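PDB 3DWO: probable outer membrane protein from Pseudomonas aeruginosa, which probably carries long-chain fatty acids or similar hydrophobic compounds across the outer membrane, as a beta-barrel member of the FadL family. Local coordinates for residues Trp126-Lys131 / Phe135-Lys140; Asp76-Pro81 / Ala196-Ala201; Tyr63-Asn68 / Leu179-Ala184. All blocks are in the same frame, centred on the assembly; numbering follows the deposited sequence.

The three contacts lie on the same side of the chain's centre. Contact 1 is the least distant from it, about 18 Å centre to centre, and belongs to the connection between barrel strands 110-125 and 138-153. Contacts 2 and 3 are farther out and share two long connections, one between strands 44-63 and 93-105, the other between strands 158-177 and 201-220. Their centres are 13 Å apart and they touch, Ser199 OG lying 3.0 Å from Tyr180 N. Along the chain their segments alternate, and contact 1 is nested inside both. Connections from separate strand pairs thus pack against one another at one end of the barrel.

Contact 1: Trp126-Lys131 / Phe135-Lys140; sequences WDPNWK and FAVDTK. With C8E ((hydroxyethyloxy)tri(ethyloxy)octane), chain E.
Trp126 and Val137 pair through the backbone, Trp126 N donating to Val137 O over 2.8 Å at a nearly straight N-H...O angle of 172°, although the donor is tilted well out of the carbonyl plane. One residue earlier, Ala136 O is taken by a side chain: Trp130 NE1 reaches it at 2.7 Å, close to the line of the C=O bond and within the indole plane, a geometry that fixes the rotation of the buried ring. Trp130 is folded back for this by a chi1 of 82°, with CG between its backbone N and carbonyl carbon. One face of its ring receives CB of Trp126, offset toward the rim, while CZ2 of Trp130 lies over a face of the Trp126 indole. The Trp126 NE1 proton goes to Pro371 O. Asp127 to Trp130 form a type I turn, reinforced as an Asx turn by Asp127 OD1 accepting from Asn129 N at 3.0 Å. At the start of strand 138-153 Val137 and Asp138 form a classic beta bulge, both facing Ser174 of strand 158-177. Val137 sends CG1 against Trp126 O at 3.6 Å and Pro128 CA at 4.0 Å. Beside it, one water donates to both Trp126 O and Asp138 OD1, at 2.7 and 2.6 Å, joining the two segments where the side chain of Asp138 makes no direct bond across.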
# COMPACT_ATOMS: atom_id res chain seq x y z
N TRP A 126 9.32 -8.56 -10.68
CA TRP A 126 9.35 -9.80 -11.44
C TRP A 126 10.59 -9.82 -12.32
O TRP A 126 11.07 -8.77 -12.76
CB TRP A 126 8.11 -9.93 -12.32
CG TRP A 126 6.82 -9.77 -11.56
CD1 TRP A 126 6.13 -8.61 -11.34
CD2 TRP A 126 6.10 -10.81 -10.89
NE1 TRP A 126 5.01 -8.87 -10.56
CE2 TRP A 126 4.97 -10.21 -10.27
CE3 TRP A 126 6.29 -12.19 -10.75
CZ2 TRP A 126 4.05 -10.95 -9.52
CZ3 TRP A 126 5.37 -12.93 -9.99
CH2 TRP A 126 4.26 -12.30 -9.39
N ASP A 127 11.10 -11.02 -12.58
CA ASP A 127 12.27 -11.16 -13.44
C ASP A 127 11.93 -10.41 -14.73
O ASP A 127 10.87 -10.62 -15.31
CB ASP A 127 12.54 -12.64 -13.72
CG ASP A 127 13.75 -12.85 -14.59
OD1 ASP A 127 13.64 -12.72 -15.83
OD2 ASP A 127 14.83 -13.14 -14.02
N PRO A 128 12.83 -9.53 -15.19
CA PRO A 128 12.67 -8.71 -16.41
C PRO A 128 12.24 -9.43 -17.68
O PRO A 128 11.57 -8.85 -18.52
CB PRO A 128 14.04 -8.06 -16.56
CG PRO A 128 14.51 -7.95 -15.15
CD PRO A 128 14.15 -9.30 -14.59
N ASN A 129 12.63 -10.69 -17.82
CA ASN A 129 12.26 -11.41 -19.02
C ASN A 129 11.16 -12.44 -18.81
O ASN A 129 10.99 -13.34 -19.62
CB ASN A 129 13.49 -12.08 -19.63
CG ASN A 129 13.48 -12.05 -21.14
OD1 ASN A 129 13.40 -10.97 -21.75
ND2 ASN A 129 13.53 -13.22 -21.76
N TRP A 130 10.39 -12.29 -17.73
CA TRP A 130 9.32 -13.24 -17.45
C TRP A 130 8.15 -13.11 -18.44
O TRP A 130 8.01 -12.10 -19.12
CB TRP A 130 8.83 -13.12 -15.99
CG TRP A 130 7.83 -12.03 -15.70
CD1 TRP A 130 8.01 -10.67 -15.86
CD2 TRP A 130 6.52 -12.19 -15.14
NE1 TRP A 130 6.89 -10.00 -15.42
CE2 TRP A 130 5.97 -10.90 -14.97
CE3 TRP A 130 5.77 -13.31 -14.75
CZ2 TRP A 130 4.69 -10.70 -14.43
CZ3 TRP A 130 4.49 -13.10 -14.22
CH2 TRP A 130 3.97 -11.81 -14.07
N LYS A 131 7.33 -14.15 -18.51
CA LYS A 131 6.21 -14.21 -19.43
C LYS A 131 5.18 -13.10 -19.29
O LYS A 131 4.42 -12.83 -20.22
CB LYS A 131 5.51 -15.56 -19.30
CG LYS A 131 4.76 -15.76 -17.98
CD LYS A 131 4.12 -17.15 -17.92
CE LYS A 131 5.17 -18.25 -17.82
NZ LYS A 131 4.56 -19.61 -17.79
N PHE A 135 3.10 -6.74 -18.82
CA PHE A 135 2.16 -6.20 -17.84
C PHE A 135 2.85 -5.57 -16.65
O PHE A 135 2.33 -4.62 -16.06
CB PHE A 135 1.22 -7.30 -17.33
CG PHE A 135 0.33 -7.88 -18.40
CD1 PHE A 135 0.79 -8.84 -19.27
CD2 PHE A 135 -0.98 -7.43 -18.53
CE1 PHE A 135 -0.03 -9.36 -20.28
CE2 PHE A 135 -1.82 -7.93 -19.53
CZ PHE A 135 -1.33 -8.90 -20.40
N ALA A 136 4.01 -6.11 -16.28
CA ALA A 136 4.74 -5.57 -15.15
C ALA A 136 6.10 -6.20 -14.95
O ALA A 136 6.31 -7.39 -15.23
CB ALA A 136 3.92 -5.74 -13.88
N VAL A 137 7.03 -5.38 -14.47
CA VAL A 137 8.36 -5.84 -14.14
C VAL A 137 8.53 -5.39 -12.69
O VAL A 137 8.37 -6.20 -11.77
CB VAL A 137 9.45 -5.20 -15.04
CG1 VAL A 137 10.83 -5.67 -14.60
CG2 VAL A 137 9.22 -5.61 -16.49
N ASP A 138 8.79 -4.11 -12.48
CA ASP A 138 8.94 -3.59 -11.12
C ASP A 138 7.85 -2.59 -10.71
O ASP A 138 7.39 -1.79 -11.52
CB ASP A 138 10.30 -2.92 -10.96
CG ASP A 138 11.45 -3.90 -11.07
OD1 ASP A 138 11.19 -5.12 -10.93
OD2 ASP A 138 12.59 -3.45 -11.28
N THR A 139 7.45 -2.67 -9.44
CA THR A 139 6.45 -1.77 -8.89
C THR A 139 6.89 -1.44 -7.47
O THR A 139 7.11 -2.33 -6.65
CB THR A 139 5.05 -2.44 -8.84
OG1 THR A 139 4.64 -2.81 -10.16
CG2 THR A 139 4.03 -1.48 -8.25
N LYS A 140 7.04 -0.15 -7.18
CA LYS A 140 7.47 0.29 -5.87
C LYS A 140 6.70 1.55 -5.47
O LYS A 140 6.69 2.55 -6.20
CB LYS A 140 8.98 0.55 -5.88
CG LYS A 140 9.49 1.37 -4.71
CD LYS A 140 9.09 0.77 -3.37
CE LYS A 140 9.60 1.63 -2.23
NZ LYS A 140 11.09 1.75 -2.23
C1 C8E E . 9.20 -0.01 0.71
C2 C8E E . 8.12 -0.95 0.43
C3 C8E E . 6.88 -0.66 1.15
C4 C8E E . 6.85 -1.51 2.33
C5 C8E E . 5.50 -2.10 2.45
C6 C8E E . 5.29 -2.57 3.80
C7 C8E E . 4.05 -3.30 3.62
C8 C8E E . 4.17 -4.57 4.35
O9 C8E E . 3.12 -5.40 4.81
C10 C8E E . 2.18 -4.89 5.73
C11 C8E E . 1.24 -6.03 5.97
O12 C8E E . 0.65 -6.48 4.73
C13 C8E E . 0.00 -7.78 4.79
C14 C8E E . -0.11 -8.81 3.61
O15 C8E E . 0.89 -9.35 2.71
C16 C8E E . 1.02 -8.54 1.53
C17 C8E E . 0.10 -8.94 0.37
O18 C8E E . 0.58 -9.59 -0.82
C19 C8E E . 0.96 -8.64 -1.86
C20 C8E E . 0.20 -8.50 -3.23
O21 C8E E . -0.66 -7.37 -3.42
O HOH W 1 12.78 -7.02 -11.74

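Contact 2: Asp76-Pro81 / Ala196-Ala201; sequences DGPGTP and ASNSSA
Gly77 meets Asn198 across the closest backbone approach of the two segments, their CA atoms 5.5 Å apart. Just before it, Asp76 uses its backbone N to reach Thr80 OG1 at 2.9 Å, a bond within the segment that ties Asp76 to Thr80. Gly77 then takes a positive phi of 95°, readily available to glycine, and its bare CA rests 3.8 Å from Asn198 O. The neighbouring backbone N of Gly77 has a weak bond to a water that also lies 3.4 Å from Ser200 OG, a long and equally weak link. Pro78 carries the main side-chain contact. Its CG, at the exo pucker, lies 3.9 Å from Asn198 CB and abuts the end of the amide, whose two terminal atoms cannot be assigned with confidence; the two side chains cross obliquely. Asn198 swings there with CG anti to its carbonyl carbon, chi1 -81°. Gly79 follows at the far corner of a type II turn spanning Gly77 to Thr80. Thr80 returns to hold that turn: its OG1 donates to Gly77 O at 2.6 Å, in the carbonyl plane, and its N donates to the same oxygen at 3.2 Å, so two bonds grip one acceptor. Only 108 Å² is buried in all, a modest touch between two irregular loops. Helix 253-259 lies against both, Leu253 meeting Pro78 and Ser199, while the second segment runs on through Ala201 into strand 201-220 of the barrel.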
# COMPACT_ATOMS: atom_id res chain seq x y z
N ASP A 76 18.77 -8.95 -28.31
CA ASP A 76 18.78 -7.54 -28.71
C ASP A 76 18.05 -7.32 -30.04
O ASP A 76 18.57 -6.64 -30.93
CB ASP A 76 20.24 -7.07 -28.82
CG ASP A 76 20.38 -5.56 -28.86
OD1 ASP A 76 21.53 -5.08 -29.00
OD2 ASP A 76 19.36 -4.84 -28.74
N GLY A 77 16.86 -7.88 -30.17
CA GLY A 77 16.10 -7.72 -31.40
C GLY A 77 16.29 -8.85 -32.40
O GLY A 77 17.13 -9.72 -32.20
N PRO A 78 15.52 -8.85 -33.50
CA PRO A 78 15.60 -9.88 -34.54
C PRO A 78 17.05 -10.14 -34.96
O PRO A 78 17.85 -9.20 -35.04
CB PRO A 78 14.77 -9.29 -35.68
CG PRO A 78 13.75 -8.47 -34.96
CD PRO A 78 14.56 -7.79 -33.88
N GLY A 79 17.38 -11.39 -35.22
CA GLY A 79 18.74 -11.70 -35.63
C GLY A 79 19.69 -12.09 -34.52
O GLY A 79 20.71 -12.72 -34.77
N THR A 80 19.38 -11.69 -33.29
CA THR A 80 20.22 -12.05 -32.16
C THR A 80 19.65 -13.33 -31.55
O THR A 80 18.55 -13.74 -31.91
CB THR A 80 20.27 -10.93 -31.09
OG1 THR A 80 18.95 -10.63 -30.64
CG2 THR A 80 20.91 -9.68 -31.68
N PRO A 81 20.38 -13.97 -30.64
CA PRO A 81 19.89 -15.21 -30.02
C PRO A 81 18.55 -15.09 -29.30
O PRO A 81 18.27 -14.10 -28.64
CB PRO A 81 21.04 -15.60 -29.08
CG PRO A 81 21.62 -14.27 -28.71
CD PRO A 81 21.66 -13.55 -30.03
N ALA A 196 5.09 -10.74 -32.27
CA ALA A 196 5.33 -10.18 -30.95
C ALA A 196 6.74 -10.43 -30.45
O ALA A 196 7.44 -11.33 -30.92
CB ALA A 196 4.31 -10.75 -29.96
N SER A 197 7.16 -9.62 -29.48
CA SER A 197 8.47 -9.75 -28.85
C SER A 197 9.70 -9.55 -29.73
O SER A 197 10.79 -10.03 -29.40
CB SER A 197 8.55 -11.09 -28.12
OG SER A 197 7.59 -11.13 -27.07
N ASN A 198 9.54 -8.85 -30.85
CA ASN A 198 10.68 -8.55 -31.72
C ASN A 198 11.17 -7.20 -31.24
O ASN A 198 12.35 -7.01 -30.98
CB ASN A 198 10.27 -8.49 -33.18
CG ASN A 198 10.17 -9.85 -33.81
OD1 ASN A 198 9.48 -10.73 -33.30
ND2 ASN A 198 10.87 -10.04 -34.91
N SER A 199 10.24 -6.25 -31.12
CA SER A 199 10.59 -4.94 -30.60
C SER A 199 10.35 -5.05 -29.09
O SER A 199 9.43 -5.76 -28.65
CB SER A 199 9.67 -3.86 -31.19
OG SER A 199 8.31 -4.13 -30.92
N SER A 200 11.19 -4.41 -28.30
CA SER A 200 11.03 -4.45 -26.85
C SER A 200 11.88 -3.39 -26.17
O SER A 200 13.08 -3.23 -26.46
CB SER A 200 11.39 -5.82 -26.27
OG SER A 200 12.79 -6.01 -26.23
N ALA A 201 11.25 -2.67 -25.25
CA ALA A 201 11.91 -1.63 -24.50
C ALA A 201 11.27 -1.58 -23.11
O ALA A 201 10.07 -1.83 -22.96
CB ALA A 201 11.73 -0.29 -25.20
O HOH W 2 15.22 -7.66 -27.85

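Contact 3: Tyr63-Asn68 / Leu179-Ala184; sequences YDYQGN and LYASAA. With C8E ((hydroxyethyloxy)tri(ethyloxy)octane), chain C.
Tyr65 lays its ring against Ala181 and Ala184, one turn apart on helix 179-184, and these two methyls make up the close part of the contact. Ala184 CB sits 3.6 Å from Tyr65 CZ and 3.5 Å from Tyr65 OH, at the phenol end; Ala181 CB touches nearer the root of the ring, 4.0 Å from Tyr65 CD2. Both methyls come in at a slant to the ring. A chi1 of 81°, setting CG between the backbone N and carbonyl carbon, brings the tyrosine over to the helix, and its hydroxyl is fixed beyond the segments by a hydrogen bond to Phe194 O. Across the segments these are van der Waals contacts, the phenol oxygen included.

The other side is looser. Gln66 and Gly67 are exposed on the turn, although Gln66 CG still folds over one face of the Tyr65 ring, 3.3 Å above its plane. What shapes this side is Asp64: its OD1 takes Gln66 N at 2.8 Å and Asn68 N at 2.9 Å, the two donors coming from opposite faces of the carboxylate plane. Away from Tyr65, the helix meets a bound detergent, whose ether oxygen O15 stands 3.2 Å above the centre of the Tyr180 ring.

The turn from Asp64 to Gly67 is type I, combined with an Asx turn at its first residue. The turn follows directly on strand 44-63 and leans on a short helix that follows strand 158-177, so the arrangement is one of connections between barrel strands folding against each other, in a FadL-family barrel.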
# COMPACT_ATOMS: atom_id res chain seq x y z
N TYR A 63 -0.07 -14.78 -22.93
CA TYR A 63 -0.20 -14.85 -24.38
C TYR A 63 0.01 -13.50 -25.04
O TYR A 63 -0.21 -12.46 -24.42
CB TYR A 63 -1.60 -15.35 -24.76
CG TYR A 63 -1.99 -16.67 -24.14
CD1 TYR A 63 -2.53 -16.73 -22.85
CD2 TYR A 63 -1.82 -17.87 -24.84
CE1 TYR A 63 -2.90 -17.96 -22.27
CE2 TYR A 63 -2.18 -19.09 -24.28
CZ TYR A 63 -2.72 -19.13 -23.00
OH TYR A 63 -3.08 -20.34 -22.46
N ASP A 64 0.44 -13.51 -26.31
CA ASP A 64 0.62 -12.27 -27.04
C ASP A 64 -0.74 -11.95 -27.65
O ASP A 64 -1.71 -12.70 -27.47
CB ASP A 64 1.69 -12.39 -28.13
CG ASP A 64 1.38 -13.47 -29.16
OD1 ASP A 64 0.19 -13.81 -29.40
OD2 ASP A 64 2.35 -13.98 -29.77
N TYR A 65 -0.82 -10.84 -28.37
CA TYR A 65 -2.09 -10.41 -28.96
C TYR A 65 -2.68 -11.38 -29.98
O TYR A 65 -3.86 -11.28 -30.31
CB TYR A 65 -1.92 -9.02 -29.60
CG TYR A 65 -1.29 -9.02 -30.97
CD1 TYR A 65 -2.07 -9.06 -32.13
CD2 TYR A 65 0.10 -8.97 -31.12
CE1 TYR A 65 -1.49 -9.05 -33.39
CE2 TYR A 65 0.69 -8.97 -32.38
CZ TYR A 65 -0.11 -9.01 -33.51
OH TYR A 65 0.48 -9.00 -34.76
N GLN A 66 -1.88 -12.32 -30.47
CA GLN A 66 -2.38 -13.29 -31.45
C GLN A 66 -2.76 -14.63 -30.83
O GLN A 66 -3.10 -15.56 -31.54
CB GLN A 66 -1.34 -13.54 -32.54
CG GLN A 66 -1.05 -12.33 -33.40
CD GLN A 66 -0.06 -12.61 -34.51
OE1 GLN A 66 1.11 -12.90 -34.26
NE2 GLN A 66 -0.52 -12.53 -35.75
N GLY A 67 -2.72 -14.71 -29.50
CA GLY A 67 -3.07 -15.95 -28.83
C GLY A 67 -1.91 -16.93 -28.69
O GLY A 67 -2.08 -18.05 -28.20
N ASN A 68 -0.71 -16.52 -29.10
CA ASN A 68 0.44 -17.39 -28.99
C ASN A 68 1.04 -17.32 -27.59
O ASN A 68 1.00 -16.28 -26.94
CB ASN A 68 1.54 -17.00 -29.99
CG ASN A 68 1.07 -17.07 -31.43
OD1 ASN A 68 0.46 -18.05 -31.85
ND2 ASN A 68 1.37 -16.03 -32.20
N LEU A 179 6.34 -2.18 -29.21
CA LEU A 179 5.80 -1.28 -30.24
C LEU A 179 5.13 -1.95 -31.45
O LEU A 179 4.11 -1.46 -31.94
CB LEU A 179 6.88 -0.32 -30.76
CG LEU A 179 7.57 0.67 -29.81
CD1 LEU A 179 8.02 1.87 -30.63
CD2 LEU A 179 6.64 1.12 -28.71
N TYR A 180 5.72 -3.03 -31.95
CA TYR A 180 5.11 -3.72 -33.09
C TYR A 180 3.75 -4.29 -32.71
O TYR A 180 2.80 -4.23 -33.50
CB TYR A 180 6.02 -4.85 -33.58
CG TYR A 180 6.99 -4.43 -34.66
CD1 TYR A 180 6.55 -3.85 -35.84
CD2 TYR A 180 8.36 -4.63 -34.50
CE1 TYR A 180 7.44 -3.46 -36.84
CE2 TYR A 180 9.26 -4.25 -35.48
CZ TYR A 180 8.79 -3.67 -36.65
OH TYR A 180 9.69 -3.28 -37.62
N ALA A 181 3.66 -4.86 -31.51
CA ALA A 181 2.40 -5.43 -31.03
C ALA A 181 1.37 -4.32 -30.86
O ALA A 181 0.21 -4.50 -31.18
CB ALA A 181 2.62 -6.16 -29.70
N SER A 182 1.81 -3.17 -30.37
CA SER A 182 0.92 -2.03 -30.19
C SER A 182 0.40 -1.53 -31.53
O SER A 182 -0.78 -1.20 -31.67
CB SER A 182 1.63 -0.90 -29.47
OG SER A 182 1.96 -1.30 -28.15
N ALA A 183 1.29 -1.48 -32.52
CA ALA A 183 0.93 -1.03 -33.87
C ALA A 183 -0.12 -1.94 -34.51
O ALA A 183 -1.11 -1.46 -35.07
CB ALA A 183 2.18 -0.98 -34.77
N ALA A 184 0.11 -3.24 -34.42
CA ALA A 184 -0.80 -4.24 -34.98
C ALA A 184 -2.24 -4.04 -34.52
O ALA A 184 -3.17 -4.34 -35.26
CB ALA A 184 -0.32 -5.64 -34.61
C1 C8E C . 2.82 3.46 -22.77
C2 C8E C . 2.18 3.52 -24.07
C3 C8E C . 3.02 3.07 -25.17
C4 C8E C . 2.29 3.34 -26.40
C5 C8E C . 3.01 2.69 -27.52
C6 C8E C . 2.26 2.82 -28.74
C7 C8E C . 3.25 2.37 -29.70
C8 C8E C . 2.67 2.51 -31.04
O9 C8E C . 3.22 2.13 -32.29
C10 C8E C . 4.44 2.70 -32.71
C11 C8E C . 4.68 2.11 -34.06
O12 C8E C . 5.85 1.28 -34.08
C13 C8E C . 6.00 0.51 -35.30
C14 C8E C . 7.18 -0.44 -35.66
O15 C8E C . 8.30 -0.96 -34.88
C16 C8E C . 9.44 -0.08 -34.98
C17 C8E C . 10.40 -0.38 -36.13
O18 C8E C . 11.21 0.63 -36.77
C19 C8E C . 10.54 1.25 -37.90
C20 C8E C . 10.97 2.62 -38.53
O21 C8E C . 10.02 3.34 -39.32